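Local coordinates for RimK domain protein ATP-grasp (Sphaerobacter thermophilus, PDB 5I47) that probably binds ATP and, like its RimK-type ATP-grasp relatives, may ligate an amino acid to a carboxylate, though its substrate is not established, at residues Val7-Asp12 against Leu20-Phe25; Glu116-Ala121 against Arg165-Gln170. One frame throughout, in Å; residues are numbered along the deposited sequence.

Two buried helix-on-strand contacts, each purely apolar, sit in different domains and come in series along the chain. Interaction 1 lies within the first beta-alpha-beta unit of the LysX-type preATP-grasp domain, where helix 16-27 covers the parallel sheet that contains strand 6-10. Interaction 2 follows in the RimK-like ATP-grasp domain, where helix 115-125 packs on the antiparallel sheet that contains strand 167-171. Their centres are 40 Å apart, on opposite sides of the chain's centre, and their nearest atoms are about 24 Å apart. They share no strand, helix or sheet, so each joins elements of its own domain, and neither connects the two.

Interaction 1 (Val7-Asp12 against Leu20-Phe25)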
ATOM      1  N   VAL B   7      -5.973   1.922 -27.806  1.00 53.77           N
ATOM      2  CA  VAL B   7      -6.240   2.204 -26.400  1.00 49.42           C
ATOM      3  C   VAL B   7      -6.423   0.880 -25.671  1.00 50.02           C
ATOM      4  O   VAL B   7      -7.178   0.015 -26.130  1.00 52.95           O
ATOM      5  CB  VAL B   7      -7.483   3.098 -26.226  1.00 46.52           C
ATOM      6  CG1 VAL B   7      -7.963   3.077 -24.785  1.00 47.45           C
ATOM      7  CG2 VAL B   7      -7.177   4.522 -26.664  1.00 43.10           C
ATOM      8  N   ALA B   8      -5.738   0.722 -24.540  1.00 44.20           N
ATOM      9  CA  ALA B   8      -5.792  -0.511 -23.763  1.00 39.57           C
ATOM     10  C   ALA B   8      -6.919  -0.445 -22.738  1.00 43.88           C
ATOM     11  O   ALA B   8      -7.032   0.534 -21.993  1.00 44.43           O
ATOM     12  CB  ALA B   8      -4.459  -0.763 -23.062  1.00 34.02           C
ATOM     13  N   LEU B   9      -7.747  -1.491 -22.705  1.00 40.76           N
ATOM     14  CA  LEU B   9      -8.821  -1.646 -21.720  1.00 33.98           C
ATOM     15  C   LEU B   9      -8.370  -2.712 -20.723  1.00 32.15           C
ATOM     16  O   LEU B   9      -8.548  -3.910 -20.947  1.00 33.23           O
ATOM     17  CB  LEU B   9     -10.148  -2.033 -22.379  1.00 33.37           C
ATOM     18  CG  LEU B   9     -10.841  -1.094 -23.369  1.00 33.19           C
ATOM     19  CD1 LEU B   9     -12.140  -1.734 -23.860  1.00 30.72           C
ATOM     20  CD2 LEU B   9     -11.111   0.273 -22.751  1.00 26.29           C
ATOM     21  N   LEU B  10      -7.779  -2.263 -19.616  1.00 36.48           N
ATOM     22  CA  LEU B  10      -7.269  -3.162 -18.590  1.00 32.39           C
ATOM     23  C   LEU B  10      -8.421  -3.875 -17.899  1.00 32.28           C
ATOM     24  O   LEU B  10      -9.006  -3.355 -16.943  1.00 34.23           O
ATOM     25  CB  LEU B  10      -6.424  -2.393 -17.571  1.00 31.46           C
ATOM     26  CG  LEU B  10      -5.213  -1.661 -18.144  1.00 34.84           C
ATOM     27  CD1 LEU B  10      -4.466  -0.894 -17.058  1.00 34.82           C
ATOM     28  CD2 LEU B  10      -4.295  -2.653 -18.834  1.00 34.66           C
ATOM     29  N   ALA B  11      -8.759  -5.064 -18.385  1.00 33.24           N
ATOM     30  CA  ALA B  11      -9.878  -5.823 -17.853  1.00 32.81           C
ATOM     31  C   ALA B  11      -9.618  -7.294 -18.121  1.00 39.47           C
ATOM     32  O   ALA B  11      -8.718  -7.660 -18.879  1.00 44.14           O
ATOM     33  CB  ALA B  11     -11.207  -5.373 -18.470  1.00 33.06           C
ATOM     34  N   ASP B  12     -10.417  -8.144 -17.486  1.00 43.84           N
ATOM     35  CA  ASP B  12     -10.254  -9.575 -17.673  1.00 48.00           C
ATOM     36  C   ASP B  12     -11.169 -10.139 -18.748  1.00 50.48           C
ATOM     37  O   ASP B  12     -10.845 -11.179 -19.331  1.00 53.64           O
ATOM     38  CB  ASP B  12     -10.484 -10.303 -16.347  1.00 53.88           C
ATOM     39  CG  ASP B  12      -9.481  -9.893 -15.286  1.00 58.25           C
ATOM     40  OD1 ASP B  12      -9.892  -9.668 -14.127  1.00 59.05           O
ATOM     41  OD2 ASP B  12      -8.278  -9.789 -15.615  1.00 61.05           O
ATOM     42  N   LEU B  20     -19.399  -0.765 -25.006  1.00 49.70           N
ATOM     43  CA  LEU B  20     -19.785   0.630 -25.199  1.00 49.62           C
ATOM     44  C   LEU B  20     -18.561   1.516 -25.375  1.00 52.53           C
ATOM     45  O   LEU B  20     -18.555   2.429 -26.212  1.00 54.52           O
ATOM     46  CB  LEU B  20     -20.619   1.121 -24.016  1.00 46.73           C
ATOM     47  CG  LEU B  20     -21.997   0.500 -23.809  1.00 47.46           C
ATOM     48  CD1 LEU B  20     -22.658   1.073 -22.562  1.00 46.83           C
ATOM     49  CD2 LEU B  20     -22.861   0.733 -25.035  1.00 47.97           C
ATOM     50  N   LEU B  21     -17.510   1.264 -24.588  1.00 47.54           N
ATOM     51  CA  LEU B  21     -16.280   2.031 -24.728  1.00 46.52           C
ATOM     52  C   LEU B  21     -15.577   1.733 -26.045  1.00 46.57           C
ATOM     53  O   LEU B  21     -14.968   2.631 -26.636  1.00 46.53           O
ATOM     54  CB  LEU B  21     -15.354   1.750 -23.544  1.00 45.55           C
ATOM     55  CG  LEU B  21     -15.775   2.422 -22.235  1.00 44.71           C
ATOM     56  CD1 LEU B  21     -15.295   1.625 -21.035  1.00 45.34           C
ATOM     57  CD2 LEU B  21     -15.246   3.847 -22.177  1.00 41.04           C
ATOM     58  N   ILE B  22     -15.653   0.490 -26.526  1.00 48.32           N
ATOM     59  CA  ILE B  22     -15.051   0.178 -27.817  1.00 51.53           C
ATOM     60  C   ILE B  22     -15.760   0.934 -28.932  1.00 56.59           C
ATOM     61  O   ILE B  22     -15.123   1.363 -29.903  1.00 58.49           O
ATOM     62  CB  ILE B  22     -15.050  -1.343 -28.054  1.00 52.74           C
ATOM     63  CG1 ILE B  22     -14.142  -2.028 -27.027  1.00 46.32           C
ATOM     64  CG2 ILE B  22     -14.599  -1.673 -29.473  1.00 55.39           C
ATOM     65  CD1 ILE B  22     -13.725  -3.426 -27.408  1.00 46.46           C
ATOM     66  N   GLU B  23     -17.075   1.135 -28.809  1.00 57.61           N
ATOM     67  CA  GLU B  23     -17.786   1.969 -29.775  1.00 58.87           C
ATOM     68  C   GLU B  23     -17.328   3.417 -29.683  1.00 52.64           C
ATOM     69  O   GLU B  23     -16.996   4.040 -30.699  1.00 50.61           O
ATOM     70  CB  GLU B  23     -19.296   1.875 -29.551  1.00 66.28           C
ATOM     71  CG  GLU B  23     -19.889   0.494 -29.780  1.00 74.77           C
ATOM     72  CD  GLU B  23     -21.395   0.462 -29.567  1.00 78.53           C
ATOM     73  OE1 GLU B  23     -22.053   1.507 -29.773  1.00 78.33           O
ATOM     74  OE2 GLU B  23     -21.918  -0.609 -29.187  1.00 78.52           O
ATOM     75  N   ALA B  24     -17.294   3.967 -28.466  1.00 48.81           N
ATOM     76  CA  ALA B  24     -16.953   5.375 -28.296  1.00 46.17           C
ATOM     77  C   ALA B  24     -15.520   5.659 -28.728  1.00 51.96           C
ATOM     78  O   ALA B  24     -15.240   6.711 -29.313  1.00 56.25           O
ATOM     79  CB  ALA B  24     -17.177   5.794 -26.843  1.00 43.21           C
ATOM     80  N   PHE B  25     -14.597   4.733 -28.451  1.00 55.45           N
ATOM     81  CA  PHE B  25     -13.220   4.907 -28.908  1.00 54.60           C
ATOM     82  C   PHE B  25     -13.115   4.740 -30.419  1.00 55.34           C
ATOM     83  O   PHE B  25     -12.347   5.454 -31.076  1.00 53.19           O
ATOM     84  CB  PHE B  25     -12.288   3.924 -28.196  1.00 53.75           C
ATOM     85  CG  PHE B  25     -11.817   4.395 -26.848  1.00 53.01           C
ATOM     86  CD1 PHE B  25     -10.890   5.417 -26.744  1.00 49.32           C
ATOM     87  CD2 PHE B  25     -12.290   3.805 -25.686  1.00 55.69           C
ATOM     88  CE1 PHE B  25     -10.453   5.852 -25.508  1.00 47.88           C
ATOM     89  CE2 PHE B  25     -11.857   4.237 -24.446  1.00 55.01           C
ATOM     90  CZ  PHE B  25     -10.937   5.261 -24.357  1.00 49.35           C
TER
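V7 and L9 of strand 6-10 meet I22 and F25 of helix 16-27 in a buried, wholly apolar contact within the first beta-alpha-beta crossover of a Rossmann-like preATP-grasp domain. The helix leads on to strand 31-35, which pairs with strand 6-10 in the parallel sheet. As expected for such a crossover, strand 7-10 and helix 20-25 run nearly antiparallel, at 169°, with their axes 10.7 Å apart. No hydrogen bond spans that gap; side chains fill it.

The closest packing is at the F25 ring. The V7 and F25 side chains cross at about a right angle, and V7 CG1 lies over one ring face, 3.9 Å from the ring centroid and 20° off the normal, which meets the geometry of a CH-pi contact. V7 brings both methyls to the ring: CG1 lies against CZ of F25, while CG2 is 3.7 Å from F25 CE1. The torsion of V7 sets this division, with CG1 anti to the backbone N (chi1 165°) and CG2 anti to the carbonyl carbon.

L9 forks between two partners. Its CD2 makes a looser, oblique approach to the same ring, 4.4 Å from F25 CE2. V275 and L276 also touch F25, so its side chain packs on residues near the C-terminus too. The other branch of L9 turns to I22, with L9 CD1 3.8 Å from I22 CG1.

Interaction 2 (Glu116-Ala121 against Arg165-Gln170); sequences EAIFAA and RAVLVQ
Helix 115-125 packs on the antiparallel sheet of the ATP-grasp domain by pressing I118 and A121 against V167 and V169 of strand 167-171, one of the sheet's inner strands. Helix 116-121 and strand 167-170 run almost parallel, 13° apart, and their axes approach to 8.8 Å. This spacing is consistent with the small side chain at the closest backbone approach, where the CA atoms of A121 and V169 are 6.5 Å apart.

The tight part is a short row of methyl contacts among four buried residues. I118 reaches the strand with both branches. Its longer arm meets V167 at about a right angle, with I118 CD1 3.6 Å from V167 CG2. Its short branch faces V169, the strand residue whose CB is directed at the helix, I118 CG2 lying 4.0 Å from V169 CG2. The strand answers with a different methyl of V169 for each helix residue: CG2, anti to the carbonyl carbon, goes to I118, and CG1, anti to the backbone N (chi1 178°), goes to A121. C112, on the neighbouring strand 109-112, touches both A121 and V169 and continues this apolar layer onto the adjacent strand.

The far side of the helix takes no part in the packing on 165-170 and is partly solvent-facing: E116 and A120 are exposed. F119 points away from the strand, its side chain touching A151 and V155 of helix 148-160. Near the start of the helix the second subunit closes in, its L40 packing on A117 and its K39 on E116. R165, which precedes the strand, is poorly ordered and modelled only to CB. At the other end of the contact, A121 CB sits 3.9 Å from V169 CB.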
ATOM      1  N   GLU B 116      -7.310  -5.054  20.742  1.00 38.97           N
ATOM      2  CA  GLU B 116      -7.720  -4.202  21.853  1.00 38.66           C
ATOM      3  C   GLU B 116      -8.146  -2.824  21.362  1.00 42.00           C
ATOM      4  O   GLU B 116      -9.180  -2.295  21.790  1.00 43.40           O
ATOM      5  CB  GLU B 116      -6.581  -4.093  22.865  1.00 40.12           C
ATOM      6  CG  GLU B 116      -6.886  -3.243  24.081  1.00 44.86           C
ATOM      7  CD  GLU B 116      -5.850  -3.423  25.171  1.00 53.68           C
ATOM      8  OE1 GLU B 116      -5.196  -4.488  25.195  1.00 55.43           O
ATOM      9  OE2 GLU B 116      -5.683  -2.500  25.997  1.00 58.57           O
ATOM     10  N   ALA B 117      -7.365  -2.234  20.451  1.00 36.49           N
ATOM     11  CA  ALA B 117      -7.716  -0.932  19.893  1.00 31.88           C
ATOM     12  C   ALA B 117      -9.063  -0.972  19.182  1.00 31.48           C
ATOM     13  O   ALA B 117      -9.829  -0.002  19.239  1.00 31.88           O
ATOM     14  CB  ALA B 117      -6.628  -0.466  18.933  1.00 24.77           C
ATOM     15  N   ILE B 118      -9.363  -2.079  18.495  1.00 28.78           N
ATOM     16  CA  ILE B 118     -10.645  -2.200  17.800  1.00 27.78           C
ATOM     17  C   ILE B 118     -11.794  -2.084  18.790  1.00 25.75           C
ATOM     18  O   ILE B 118     -12.752  -1.333  18.571  1.00 33.07           O
ATOM     19  CB  ILE B 118     -10.712  -3.521  17.014  1.00 27.71           C
ATOM     20  CG1 ILE B 118      -9.786  -3.464  15.798  1.00 26.70           C
ATOM     21  CG2 ILE B 118     -12.149  -3.826  16.592  1.00 26.05           C
ATOM     22  CD1 ILE B 118      -9.740  -4.754  15.011  1.00 27.71           C
ATOM     23  N   PHE B 119     -11.709  -2.812  19.904  1.00 26.96           N
ATOM     24  CA  PHE B 119     -12.759  -2.712  20.913  1.00 33.72           C
ATOM     25  C   PHE B 119     -12.710  -1.372  21.638  1.00 35.29           C
ATOM     26  O   PHE B 119     -13.749  -0.878  22.094  1.00 39.03           O
ATOM     27  CB  PHE B 119     -12.656  -3.877  21.898  1.00 35.03           C
ATOM     28  CG  PHE B 119     -12.949  -5.218  21.279  1.00 36.01           C
ATOM     29  CD1 PHE B 119     -14.209  -5.502  20.780  1.00 36.17           C
ATOM     30  CD2 PHE B 119     -11.968  -6.192  21.198  1.00 37.53           C
ATOM     31  CE1 PHE B 119     -14.488  -6.734  20.207  1.00 36.81           C
ATOM     32  CE2 PHE B 119     -12.239  -7.425  20.625  1.00 38.96           C
ATOM     33  CZ  PHE B 119     -13.504  -7.695  20.130  1.00 37.98           C
ATOM     34  N   ALA B 120     -11.528  -0.761  21.741  1.00 34.12           N
ATOM     35  CA  ALA B 120     -11.442   0.575  22.318  1.00 39.12           C
ATOM     36  C   ALA B 120     -12.176   1.596  21.458  1.00 44.47           C
ATOM     37  O   ALA B 120     -12.883   2.465  21.981  1.00 48.11           O
ATOM     38  CB  ALA B 120      -9.978   0.978  22.499  1.00 40.55           C
ATOM     39  N   ALA B 121     -12.023   1.505  20.133  1.00 44.05           N
ATOM     40  CA  ALA B 121     -12.733   2.411  19.237  1.00 38.63           C
ATOM     41  C   ALA B 121     -14.226   2.114  19.203  1.00 41.01           C
ATOM     42  O   ALA B 121     -15.039   3.037  19.078  1.00 40.83           O
ATOM     43  CB  ALA B 121     -12.145   2.322  17.833  1.00 32.26           C
ATOM     44  N   ARG B 165      -3.289  -6.838  10.621  1.00 76.02           N
ATOM     45  CA  ARG B 165      -3.990  -6.501  11.856  1.00 65.31           C
ATOM     46  C   ARG B 165      -4.738  -5.176  11.762  1.00 58.12           C
ATOM     47  O   ARG B 165      -5.853  -5.055  12.283  1.00 62.73           O
ATOM     48  CB  ARG B 165      -2.996  -6.471  13.018  1.00 64.47           C
ATOM     49  N   ALA B 166      -4.151  -4.173  11.113  1.00 45.38           N
ATOM     50  CA  ALA B 166      -4.717  -2.828  11.141  1.00 31.03           C
ATOM     51  C   ALA B 166      -6.018  -2.755  10.347  1.00 30.29           C
ATOM     52  O   ALA B 166      -6.066  -3.144   9.176  1.00 31.35           O
ATOM     53  CB  ALA B 166      -3.710  -1.823  10.585  1.00 25.70           C
ATOM     54  N   VAL B 167      -7.079  -2.255  10.988  1.00 27.55           N
ATOM     55  CA  VAL B 167      -8.358  -2.008  10.332  1.00 28.12           C
ATOM     56  C   VAL B 167      -8.869  -0.634  10.745  1.00 28.11           C
ATOM     57  O   VAL B 167      -8.394  -0.028  11.707  1.00 28.15           O
ATOM     58  CB  VAL B 167      -9.427  -3.079  10.658  1.00 33.96           C
ATOM     59  CG1 VAL B 167      -8.854  -4.489  10.569  1.00 37.10           C
ATOM     60  CG2 VAL B 167     -10.050  -2.819  12.017  1.00 32.45           C
ATOM     61  N   LEU B 168      -9.860  -0.154   9.997  1.00 34.65           N
ATOM     62  CA  LEU B 168     -10.590   1.066  10.316  1.00 31.22           C
ATOM     63  C   LEU B 168     -11.894   0.698  11.012  1.00 31.94           C
ATOM     64  O   LEU B 168     -12.668  -0.117  10.498  1.00 31.33           O
ATOM     65  CB  LEU B 168     -10.897   1.876   9.054  1.00 28.40           C
ATOM     66  CG  LEU B 168      -9.750   2.425   8.204  1.00 27.04           C
ATOM     67  CD1 LEU B 168     -10.307   3.095   6.963  1.00 26.03           C
ATOM     68  CD2 LEU B 168      -8.901   3.400   9.001  1.00 25.20           C
ATOM     69  N   VAL B 169     -12.130   1.291  12.177  1.00 31.00           N
ATOM     70  CA  VAL B 169     -13.400   1.168  12.881  1.00 32.68           C
ATOM     71  C   VAL B 169     -14.183   2.441  12.591  1.00 36.15           C
ATOM     72  O   VAL B 169     -13.853   3.516  13.104  1.00 37.39           O
ATOM     73  CB  VAL B 169     -13.199   0.951  14.388  1.00 31.97           C
ATOM     74  CG1 VAL B 169     -14.540   0.882  15.095  1.00 31.36           C
ATOM     75  CG2 VAL B 169     -12.407  -0.324  14.635  1.00 32.00           C
ATOM     76  N   GLN B 170     -15.208   2.330  11.748  1.00 34.65           N
ATOM     77  CA  GLN B 170     -15.921   3.487  11.225  1.00 38.24           C
ATOM     78  C   GLN B 170     -17.384   3.425  11.633  1.00 42.14           C
ATOM     79  O   GLN B 170     -18.018   2.368  11.532  1.00 40.93           O
ATOM     80  CB  GLN B 170     -15.803   3.559   9.699  1.00 34.90           C
ATOM     81  CG  GLN B 170     -16.346   4.842   9.098  1.00 33.87           C
ATOM     82  CD  GLN B 170     -16.119   4.928   7.602  1.00 32.95           C
ATOM     83  OE1 GLN B 170     -16.740   4.201   6.827  1.00 32.19           O
ATOM     84  NE2 GLN B 170     -15.218   5.812   7.188  1.00 34.43           N
TER